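Local atomic coordinates of argininosuccinate lyase (Chelativorans sp., PDB entry 6RXA), a protein that acts as EDDS lyase, a C-N lyase of the aspartase/fumarase superfamily that reversibly breaks a C-N bond to release fumarate, and possibly also splits argininosuccinate. Residues N182-I193 / H237-F248. The protein carries 2 engineered substitutions. Sequence-based numbering, arbitrary orientation.
With NA (sodium ion), chain F.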
loop_
_atom_site.group_PDB
_atom_site.type_symbol
_atom_site.label_atom_id
_atom_site.label_comp_id
_atom_site.label_asym_id
_atom_site.label_seq_id
_atom_site.Cartn_x
_atom_site.Cartn_y
_atom_site.Cartn_z
ATOM N N ASN A 182 -20.085 -7.049 5.775
ATOM C CA ASN A 182 -19.733 -5.881 4.974
ATOM C C ASN A 182 -20.857 -4.850 4.950
ATOM O O ASN A 182 -20.594 -3.641 4.969
ATOM C CB ASN A 182 -19.304 -6.309 3.570
ATOM C CG ASN A 182 -17.869 -6.814 3.548
ATOM O OD1 ASN A 182 -16.979 -6.185 4.120
ATOM N ND2 ASN A 182 -17.645 -7.963 2.923
ATOM N N LEU A 183 -22.116 -5.299 4.949
ATOM C CA LEU A 183 -23.224 -4.349 5.034
ATOM C C LEU A 183 -23.205 -3.616 6.374
ATOM O O LEU A 183 -23.452 -2.410 6.426
ATOM C CB LEU A 183 -24.551 -5.064 4.791
ATOM C CG LEU A 183 -24.808 -5.390 3.314
ATOM C CD1 LEU A 183 -25.894 -6.425 3.173
ATOM C CD2 LEU A 183 -25.167 -4.138 2.498
ATOM N N ASP A 184 -22.897 -4.319 7.465
ATOM C CA ASP A 184 -22.703 -3.638 8.739
ATOM C C ASP A 184 -21.579 -2.604 8.639
ATOM O O ASP A 184 -21.722 -1.472 9.117
ATOM C CB ASP A 184 -22.395 -4.636 9.851
ATOM C CG ASP A 184 -23.619 -5.387 10.347
ATOM O OD1 ASP A 184 -24.758 -4.869 10.259
ATOM O OD2 ASP A 184 -23.422 -6.510 10.870
ATOM N N ARG A 185 -20.441 -2.971 8.031
ATOM C CA ARG A 185 -19.342 -2.009 7.925
ATOM C C ARG A 185 -19.793 -0.748 7.195
ATOM O O ARG A 185 -19.460 0.376 7.593
ATOM C CB ARG A 185 -18.149 -2.606 7.174
ATOM C CG ARG A 185 -17.343 -3.647 7.914
ATOM C CD ARG A 185 -16.090 -4.119 7.074
ATOM N NE ARG A 185 -15.423 -5.072 7.927
ATOM C CZ ARG A 185 -15.604 -6.382 7.894
ATOM N NH1 ARG A 185 -16.312 -6.966 6.925
ATOM N NH2 ARG A 185 -15.028 -7.116 8.821
ATOM N N TYR A 186 -20.538 -0.919 6.100
ATOM C CA TYR A 186 -20.985 0.225 5.320
ATOM C C TYR A 186 -22.025 1.065 6.063
ATOM O O TYR A 186 -21.983 2.294 5.990
ATOM C CB TYR A 186 -21.557 -0.248 3.989
ATOM C CG TYR A 186 -20.565 -0.503 2.882
ATOM C CD1 TYR A 186 -19.697 0.497 2.441
ATOM C CD2 TYR A 186 -20.526 -1.732 2.235
ATOM C CE1 TYR A 186 -18.815 0.270 1.402
ATOM C CE2 TYR A 186 -19.645 -1.962 1.189
ATOM C CZ TYR A 186 -18.794 -0.966 0.784
ATOM O OH TYR A 186 -17.929 -1.214 -0.258
ATOM N N ARG A 187 -22.977 0.441 6.766
ATOM C CA ARG A 187 -23.952 1.225 7.528
ATOM C C ARG A 187 -23.293 1.964 8.692
ATOM O O ARG A 187 -23.672 3.099 9.018
ATOM C CB ARG A 187 -25.070 0.327 8.042
ATOM C CG ARG A 187 -26.011 -0.193 6.959
ATOM C CD ARG A 187 -27.172 -1.006 7.544
ATOM N NE ARG A 187 -26.733 -2.281 8.100
ATOM C CZ ARG A 187 -26.949 -3.470 7.538
ATOM N NH1 ARG A 187 -27.626 -3.590 6.396
ATOM N NH2 ARG A 187 -26.496 -4.554 8.140
ATOM N N GLU A 188 -22.319 1.325 9.343
ATOM C CA GLU A 188 -21.554 2.003 10.387
ATOM C C GLU A 188 -20.836 3.219 9.829
ATOM O O GLU A 188 -20.828 4.291 10.453
ATOM C CB GLU A 188 -20.548 1.021 10.989
ATOM C CG GLU A 188 -21.194 -0.104 11.795
ATOM C CD GLU A 188 -20.285 -1.305 11.989
ATOM O OE1 GLU A 188 -19.090 -1.214 11.659
ATOM O OE2 GLU A 188 -20.790 -2.347 12.459
ATOM N N LEU A 189 -20.219 3.067 8.655
ATOM C CA LEU A 189 -19.567 4.182 7.986
ATOM C C LEU A 189 -20.572 5.277 7.639
ATOM O O LEU A 189 -20.282 6.470 7.789
ATOM C CB LEU A 189 -18.890 3.655 6.725
ATOM C CG LEU A 189 -18.427 4.716 5.732
ATOM C CD1 LEU A 189 -17.316 5.584 6.295
ATOM C CD2 LEU A 189 -17.959 4.051 4.447
ATOM N N TYR A 190 -21.762 4.891 7.174
ATOM C CA TYR A 190 -22.755 5.880 6.777
ATOM C C TYR A 190 -23.025 6.858 7.910
ATOM O O TYR A 190 -23.186 8.064 7.680
ATOM C CB TYR A 190 -24.042 5.182 6.338
ATOM C CG TYR A 190 -25.061 6.130 5.727
ATOM C CD1 TYR A 190 -24.997 6.464 4.387
ATOM C CD2 TYR A 190 -26.084 6.686 6.498
ATOM C CE1 TYR A 190 -25.931 7.319 3.821
ATOM C CE2 TYR A 190 -27.022 7.543 5.942
ATOM C CZ TYR A 190 -26.939 7.850 4.597
ATOM O OH TYR A 190 -27.866 8.699 4.027
ATOM N N ALA A 191 -23.060 6.364 9.148
ATOM C CA ALA A 191 -23.375 7.247 10.265
ATOM C C ALA A 191 -22.311 8.319 10.465
ATOM O O ALA A 191 -22.618 9.402 10.993
ATOM C CB ALA A 191 -23.548 6.429 11.548
ATOM N N ARG A 192 -21.060 8.017 10.093
ATOM C CA ARG A 192 -19.982 8.998 10.179
ATOM C C ARG A 192 -19.930 9.906 8.951
ATOM O O ARG A 192 -19.550 11.075 9.077
ATOM C CB ARG A 192 -18.636 8.313 10.420
ATOM C CG ARG A 192 -18.420 7.912 11.881
ATOM C CD ARG A 192 -17.068 7.204 12.114
ATOM N NE ARG A 192 -17.022 5.845 11.587
ATOM C CZ ARG A 192 -17.505 4.781 12.225
ATOM N NH1 ARG A 192 -18.081 4.919 13.414
ATOM N NH2 ARG A 192 -17.418 3.584 11.679
ATOM N N ILE A 193 -20.285 9.396 7.764
ATOM C CA ILE A 193 -20.324 10.239 6.568
ATOM C C ILE A 193 -21.447 11.259 6.677
ATOM O O ILE A 193 -21.292 12.416 6.274
ATOM C CB ILE A 193 -20.477 9.374 5.302
ATOM C CG1 ILE A 193 -19.167 8.659 4.985
ATOM C CG2 ILE A 193 -20.897 10.226 4.104
ATOM C CD1 ILE A 193 -19.192 7.792 3.772
ATOM N N HIS A 237 -13.375 9.501 7.493
ATOM C CA HIS A 237 -14.488 8.873 6.784
ATOM C C HIS A 237 -14.136 8.568 5.336
ATOM O O HIS A 237 -14.662 7.602 4.763
ATOM C CB HIS A 237 -15.723 9.779 6.855
ATOM C CG HIS A 237 -15.503 11.158 6.308
ATOM N ND1 HIS A 237 -14.672 12.071 6.920
ATOM C CD2 HIS A 237 -16.012 11.783 5.218
ATOM C CE1 HIS A 237 -14.667 13.194 6.225
ATOM N NE2 HIS A 237 -15.485 13.053 5.195
ATOM N N VAL A 238 -13.266 9.372 4.723
ATOM C CA VAL A 238 -12.835 9.108 3.352
ATOM C C VAL A 238 -11.930 7.881 3.314
ATOM O O VAL A 238 -12.092 6.983 2.475
ATOM C CB VAL A 238 -12.157 10.360 2.762
ATOM C CG1 VAL A 238 -11.759 10.148 1.324
ATOM C CG2 VAL A 238 -13.090 11.570 2.889
ATOM N N ALA A 239 -10.963 7.824 4.235
ATOM C CA ALA A 239 -10.131 6.638 4.374
ATOM C C ALA A 239 -10.976 5.406 4.669
ATOM O O ALA A 239 -10.742 4.333 4.092
ATOM C CB ALA A 239 -9.103 6.854 5.486
ATOM N N GLU A 240 -11.977 5.543 5.549
ATOM C CA GLU A 240 -12.800 4.399 5.918
ATOM C C GLU A 240 -13.648 3.916 4.746
ATOM O O GLU A 240 -13.807 2.706 4.555
ATOM C CB GLU A 240 -13.666 4.726 7.131
ATOM C CG GLU A 240 -14.453 3.551 7.650
ATOM C CD GLU A 240 -15.347 3.896 8.823
ATOM O OE1 GLU A 240 -15.244 5.000 9.373
ATOM O OE2 GLU A 240 -16.164 3.046 9.202
ATOM N N HIS A 241 -14.184 4.836 3.949
ATOM C CA HIS A 241 -14.924 4.447 2.748
ATOM C C HIS A 241 -14.026 3.667 1.788
ATOM O O HIS A 241 -14.411 2.604 1.276
ATOM C CB HIS A 241 -15.498 5.719 2.120
ATOM C CG HIS A 241 -16.564 5.476 1.108
ATOM N ND1 HIS A 241 -17.465 6.454 0.743
ATOM C CD2 HIS A 241 -16.868 4.384 0.369
ATOM C CE1 HIS A 241 -18.284 5.969 -0.174
ATOM N NE2 HIS A 241 -17.942 4.716 -0.422
ATOM N N ALA A 242 -12.803 4.144 1.581
ATOM C CA ALA A 242 -11.851 3.420 0.749
ATOM C C ALA A 242 -11.551 2.039 1.322
ATOM O O ALA A 242 -11.437 1.054 0.571
ATOM C CB ALA A 242 -10.564 4.232 0.597
ATOM N N PHE A 243 -11.421 1.938 2.647
ATOM C CA PHE A 243 -11.139 0.641 3.241
ATOM C C PHE A 243 -12.298 -0.340 3.066
ATOM O O PHE A 243 -12.085 -1.510 2.714
ATOM C CB PHE A 243 -10.822 0.730 4.728
ATOM C CG PHE A 243 -10.825 -0.620 5.364
ATOM C CD1 PHE A 243 -9.801 -1.526 5.088
ATOM C CD2 PHE A 243 -11.868 -1.026 6.163
ATOM C CE1 PHE A 243 -9.815 -2.784 5.616
ATOM C CE2 PHE A 243 -11.880 -2.300 6.704
ATOM C CZ PHE A 243 -10.855 -3.186 6.415
ATOM N N VAL A 244 -13.531 0.079 3.386
ATOM C CA VAL A 244 -14.625 -0.883 3.291
ATOM C C VAL A 244 -14.752 -1.363 1.846
ATOM O O VAL A 244 -14.958 -2.556 1.585
ATOM C CB VAL A 244 -15.949 -0.344 3.862
ATOM C CG1 VAL A 244 -17.000 -1.463 3.822
ATOM C CG2 VAL A 244 -15.759 0.147 5.282
ATOM N N ASN A 245 -14.579 -0.449 0.885
ATOM C CA ASN A 245 -14.575 -0.860 -0.517
ATOM C C ASN A 245 -13.507 -1.923 -0.760
ATOM O O ASN A 245 -13.757 -2.937 -1.423
ATOM C CB ASN A 245 -14.309 0.338 -1.426
ATOM C CG ASN A 245 -15.487 1.279 -1.570
ATOM O OD1 ASN A 245 -16.558 1.103 -0.972
ATOM N ND2 ASN A 245 -15.282 2.317 -2.381
ATOM N N ALA A 246 -12.296 -1.703 -0.246
ATOM C CA ALA A 246 -11.209 -2.638 -0.507
ATOM C C ALA A 246 -11.473 -3.999 0.133
ATOM O O ALA A 246 -11.211 -5.042 -0.478
ATOM C CB ALA A 246 -9.875 -2.089 -0.021
ATOM N N VAL A 247 -11.934 -4.018 1.387
ATOM C CA VAL A 247 -12.133 -5.315 2.046
ATOM C C VAL A 247 -13.320 -6.066 1.446
ATOM O O VAL A 247 -13.239 -7.276 1.190
ATOM C CB VAL A 247 -12.186 -5.199 3.585
ATOM C CG1 VAL A 247 -13.521 -4.664 4.071
ATOM C CG2 VAL A 247 -11.890 -6.575 4.213
ATOM N N PHE A 248 -14.432 -5.363 1.197
ATOM C CA PHE A 248 -15.557 -5.957 0.491
ATOM C C PHE A 248 -15.116 -6.537 -0.851
ATOM O O PHE A 248 -15.422 -7.689 -1.185
ATOM C CB PHE A 248 -16.675 -4.919 0.293
ATOM C CG PHE A 248 -17.610 -5.289 -0.818
ATOM C CD1 PHE A 248 -18.434 -6.393 -0.704
ATOM C CD2 PHE A 248 -17.607 -4.592 -2.003
ATOM C CE1 PHE A 248 -19.241 -6.784 -1.730
ATOM C CE2 PHE A 248 -18.419 -4.971 -3.041
ATOM C CZ PHE A 248 -19.247 -6.062 -2.918
HETATM NA NA NA F . -17.210 0.056 11.595
HETATM O O HOH W 1 -15.085 -9.198 2.128
HETATM O O HOH W 2 -17.168 0.611 9.279
HETATM O O HOH W 3 -15.050 -0.505 12.428
#
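Within the helical bundle at the core of the lyase, Tyr-186 and Val-244 join helices 168-193 and 236-262, whose 182-193 and 237-248 segments run antiparallel (162° between directions), with axes 10.0 Å apart at closest approach. Val-244 CG1 sits almost exactly over the centre of the Tyr-186 ring, 3.4 Å from its centroid, a CH-pi contact. The valine torsion accounts for this: CG1, opposite the backbone N (chi1 -175°), is carried over the ring and also against Arg-185 CB, with CG2 a little farther from that same CB. At the ring edge, Tyr-186 OH donates to Asn-245 OD1 (2.8 Å), the amide turned well away from the ring plane; Leu-335 of helix 329-348 also packs on both residues. Losing the ring to an alanine here is likely to leave the Asn-245 carbonyl without this donor and open a gap beneath Val-244 CG1. Further along, Leu-189 spreads its two methyls, CD1 against the Glu-240 carboxylate and CD2 onto His-241 CA (3.5 Å). Glu-240 is gripped side-on by Arg-192, NE to OE1 at 3.0 Å and NH2 to OE2 at 2.8 Å. Both oxygens use syn lone pairs, and the guanidinium and carboxylate lie nearly coplanar (21° apart). Glu-240 OE1 also pairs with Arg-185 of the second subunit, just as Arg-185 here reaches Glu-240 of that subunit. A water donating to Glu-240 OE2 (2.6 Å) and to Arg-185 O coordinates a sodium ion. Glu-188 OE1 binds the same sodium at 2.3 Å, as does Glu-188 of the second subunit; the cation probably eases the meeting of these two carboxylates. A buried apolar seam on one flank and intersubunit charge pairs on the other fit the central helical bundle through which aspartase/fumarase tetramers assemble.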